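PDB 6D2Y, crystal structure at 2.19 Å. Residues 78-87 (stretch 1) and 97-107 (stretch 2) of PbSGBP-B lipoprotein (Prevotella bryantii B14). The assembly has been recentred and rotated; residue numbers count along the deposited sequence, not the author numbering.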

# COMPACT_ATOMS: atom_id res chain seq x y z
N LEU A 78 -2.11 -35.71 12.97
CA LEU A 78 -1.37 -34.58 12.42
C LEU A 78 -2.01 -34.14 11.12
O LEU A 78 -2.26 -34.96 10.23
CB LEU A 78 0.09 -34.94 12.17
CG LEU A 78 0.93 -35.13 13.42
CD1 LEU A 78 1.02 -36.62 13.64
CD2 LEU A 78 2.33 -34.50 13.24
N PHE A 79 -2.25 -32.84 11.01
CA PHE A 79 -2.59 -32.20 9.74
C PHE A 79 -1.29 -31.70 9.12
O PHE A 79 -0.66 -30.77 9.65
CB PHE A 79 -3.57 -31.05 9.98
CG PHE A 79 -4.95 -31.50 10.34
CD1 PHE A 79 -5.28 -31.79 11.66
CD2 PHE A 79 -5.92 -31.62 9.37
CE1 PHE A 79 -6.56 -32.20 11.99
CE2 PHE A 79 -7.20 -32.03 9.69
CZ PHE A 79 -7.52 -32.32 11.00
N ASN A 80 -0.88 -32.32 8.02
CA ASN A 80 0.43 -32.09 7.40
C ASN A 80 1.48 -32.39 8.46
O ASN A 80 1.54 -33.54 8.93
CB ASN A 80 0.48 -30.68 6.81
CG ASN A 80 -0.63 -30.44 5.82
OD1 ASN A 80 -0.63 -30.99 4.71
ND2 ASN A 80 -1.58 -29.60 6.20
N ASP A 81 2.30 -31.43 8.88
CA ASP A 81 3.29 -31.64 9.92
C ASP A 81 2.88 -31.03 11.26
O ASP A 81 3.70 -30.93 12.17
CB ASP A 81 4.65 -31.08 9.48
CG ASP A 81 4.55 -29.63 9.03
OD1 ASP A 81 3.46 -29.03 9.14
OD2 ASP A 81 5.57 -29.08 8.56
N GLN A 82 1.63 -30.61 11.38
CA GLN A 82 1.13 -29.95 12.58
C GLN A 82 0.30 -30.94 13.39
O GLN A 82 -0.69 -31.48 12.89
CB GLN A 82 0.31 -28.72 12.23
CG GLN A 82 1.06 -27.70 11.39
CD GLN A 82 2.31 -27.19 12.09
OE1 GLN A 82 2.26 -26.77 13.25
NE2 GLN A 82 3.43 -27.22 11.39
N ALA A 83 0.71 -31.17 14.64
CA ALA A 83 -0.01 -32.09 15.51
C ALA A 83 -1.27 -31.42 16.05
O ALA A 83 -1.25 -30.25 16.46
CB ALA A 83 0.88 -32.55 16.66
N ALA A 84 -2.37 -32.16 16.05
CA ALA A 84 -3.62 -31.69 16.61
C ALA A 84 -3.74 -32.13 18.07
O ALA A 84 -3.03 -33.02 18.54
CB ALA A 84 -4.81 -32.21 15.80
N VAL A 85 -4.66 -31.49 18.78
CA VAL A 85 -4.94 -31.80 20.18
C VAL A 85 -6.23 -32.60 20.23
O VAL A 85 -7.29 -32.12 19.81
CB VAL A 85 -5.04 -30.53 21.03
CG1 VAL A 85 -5.38 -30.88 22.47
CG2 VAL A 85 -3.73 -29.75 20.96
N LEU A 86 -6.16 -33.82 20.77
CA LEU A 86 -7.30 -34.72 20.85
C LEU A 86 -7.87 -34.68 22.26
O LEU A 86 -7.15 -34.93 23.23
CB LEU A 86 -6.90 -36.15 20.49
CG LEU A 86 -6.99 -36.62 19.03
CD1 LEU A 86 -6.47 -35.57 18.06
CD2 LEU A 86 -6.23 -37.93 18.86
N ASN A 87 -9.16 -34.38 22.38
CA ASN A 87 -9.87 -34.48 23.64
C ASN A 87 -10.58 -35.83 23.65
O ASN A 87 -11.52 -36.05 22.88
CB ASN A 87 -10.86 -33.32 23.82
CG ASN A 87 -11.52 -33.31 25.19
OD1 ASN A 87 -11.45 -34.29 25.94
ND2 ASN A 87 -12.13 -32.19 25.53
N ILE A 97 -14.13 -35.60 16.90
CA ILE A 97 -14.21 -34.17 16.66
C ILE A 97 -12.87 -33.56 17.07
O ILE A 97 -12.46 -33.66 18.23
CB ILE A 97 -15.38 -33.52 17.42
CG1 ILE A 97 -16.70 -34.09 16.92
CG2 ILE A 97 -15.36 -32.01 17.26
CD1 ILE A 97 -17.91 -33.60 17.69
N VAL A 98 -12.18 -32.96 16.10
CA VAL A 98 -10.87 -32.35 16.30
C VAL A 98 -10.82 -31.04 15.52
O VAL A 98 -11.47 -30.88 14.49
CB VAL A 98 -9.74 -33.31 15.86
CG1 VAL A 98 -9.80 -33.59 14.37
CG2 VAL A 98 -8.37 -32.77 16.26
N SER A 99 -10.05 -30.09 16.04
CA SER A 99 -9.86 -28.81 15.39
C SER A 99 -8.51 -28.77 14.68
O SER A 99 -7.51 -29.25 15.21
CB SER A 99 -9.96 -27.66 16.40
OG SER A 99 -10.95 -27.93 17.37
N VAL A 100 -8.50 -28.21 13.48
CA VAL A 100 -7.27 -28.09 12.70
C VAL A 100 -6.31 -27.15 13.43
O VAL A 100 -6.74 -26.08 13.90
CB VAL A 100 -7.57 -27.58 11.29
CG1 VAL A 100 -6.33 -27.65 10.41
CG2 VAL A 100 -8.70 -28.39 10.67
N PRO A 101 -5.03 -27.50 13.57
CA PRO A 101 -4.08 -26.61 14.24
C PRO A 101 -4.00 -25.26 13.55
O PRO A 101 -4.32 -25.10 12.37
CB PRO A 101 -2.75 -27.37 14.15
CG PRO A 101 -3.15 -28.80 14.03
CD PRO A 101 -4.42 -28.80 13.23
N ASN A 102 -3.55 -24.26 14.32
CA ASN A 102 -3.53 -22.89 13.82
C ASN A 102 -2.29 -22.59 12.98
O ASN A 102 -2.32 -21.70 12.13
CB ASN A 102 -3.60 -21.90 14.99
CG ASN A 102 -4.12 -20.53 14.57
OD1 ASN A 102 -4.39 -19.66 15.40
ND2 ASN A 102 -4.27 -20.33 13.26
N GLU A 103 -1.20 -23.32 13.19
CA GLU A 103 0.07 -22.98 12.56
C GLU A 103 0.09 -23.38 11.09
O GLU A 103 -0.48 -24.40 10.70
CB GLU A 103 1.23 -23.64 13.30
CG GLU A 103 1.49 -23.05 14.68
CD GLU A 103 1.66 -21.55 14.64
OE1 GLU A 103 2.38 -21.05 13.74
OE2 GLU A 103 1.07 -20.86 15.50
N ILE A 104 0.74 -22.56 10.28
CA ILE A 104 0.92 -22.86 8.86
C ILE A 104 1.87 -24.04 8.71
O ILE A 104 2.95 -24.04 9.34
CB ILE A 104 1.45 -21.63 8.12
CG1 ILE A 104 0.30 -20.67 7.79
CG2 ILE A 104 2.18 -22.04 6.85
CD1 ILE A 104 0.70 -19.21 7.87
N PRO A 105 1.54 -25.05 7.92
CA PRO A 105 2.45 -26.19 7.76
C PRO A 105 3.68 -25.81 6.94
O PRO A 105 3.58 -25.11 5.93
CB PRO A 105 1.60 -27.23 7.03
CG PRO A 105 0.57 -26.41 6.29
CD PRO A 105 0.28 -25.24 7.17
N SER A 106 4.85 -26.29 7.39
CA SER A 106 6.09 -26.00 6.67
C SER A 106 6.28 -26.93 5.48
O SER A 106 6.76 -26.51 4.43
CB SER A 106 7.29 -26.11 7.62
OG SER A 106 7.35 -24.98 8.48
N VAL A 107 5.93 -28.21 5.62
CA VAL A 107 5.89 -29.17 4.52
C VAL A 107 4.45 -29.63 4.38
O VAL A 107 3.87 -30.21 5.31
CB VAL A 107 6.86 -30.34 4.75
CG1 VAL A 107 6.71 -30.90 6.15
CG2 VAL A 107 6.63 -31.43 3.69
O HOH W 1 -6.12 -29.12 17.40

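Small interfaces between neighbouring segments often follow a simple plan, in which apolar side chains fill the middle and a few directional bonds fix the margin. The two stretches of this Prevotella lipoprotein, which together bury 655 Å², illustrate it well. At the centre lies the ring of F79. V100 covers one face of it, with CG1 of V100 4.3 Å from the centroid of the F79 ring and only 19° off the normal, a CH-pi contact; V98 instead meets the ring edge, its CG1 4.3 Å from F79 CE1. P101 packs obliquely and more tightly, P101 CD lying 3.5 Å from F79 CD1. The CH2 groups of the proline ring give an apolar surface, which also reaches A83 in a van der Waals approach, where P101 CG comes within 3.4 Å of A83 O.

V98 extends the apolar patch along the chain. Its CG2 sits 3.6 Å from A84 CB and 3.8 Å from L86 CD1, so one methyl group serves two partners. The backbones run antiparallel through this region, D81 lying nearest P105, A84 nearest P101 and L86 nearest V98. No direct backbone hydrogen bond joins them; instead the oxygen of water 1 accepts from V85 N at 3.1 Å and donates to S99 O at 2.6 Å, bridging the two stretches.

The polar edge is built on a type II' turn from F79 to Q82, closed by F79 N to Q82 O (2.8 Å) and Q82 N to F79 O (2.9 Å). The turn presents the D81 carboxylate to two successive amides: V107 N donates to D81 OD2 at 3.1 Å with near-linear geometry, while S106 N, also 3.1 Å from D81 OD2, makes a bent, weak bond. Q82 NE2 donates to D81 OD1 (2.9 Å), engaging the second carboxylate oxygen.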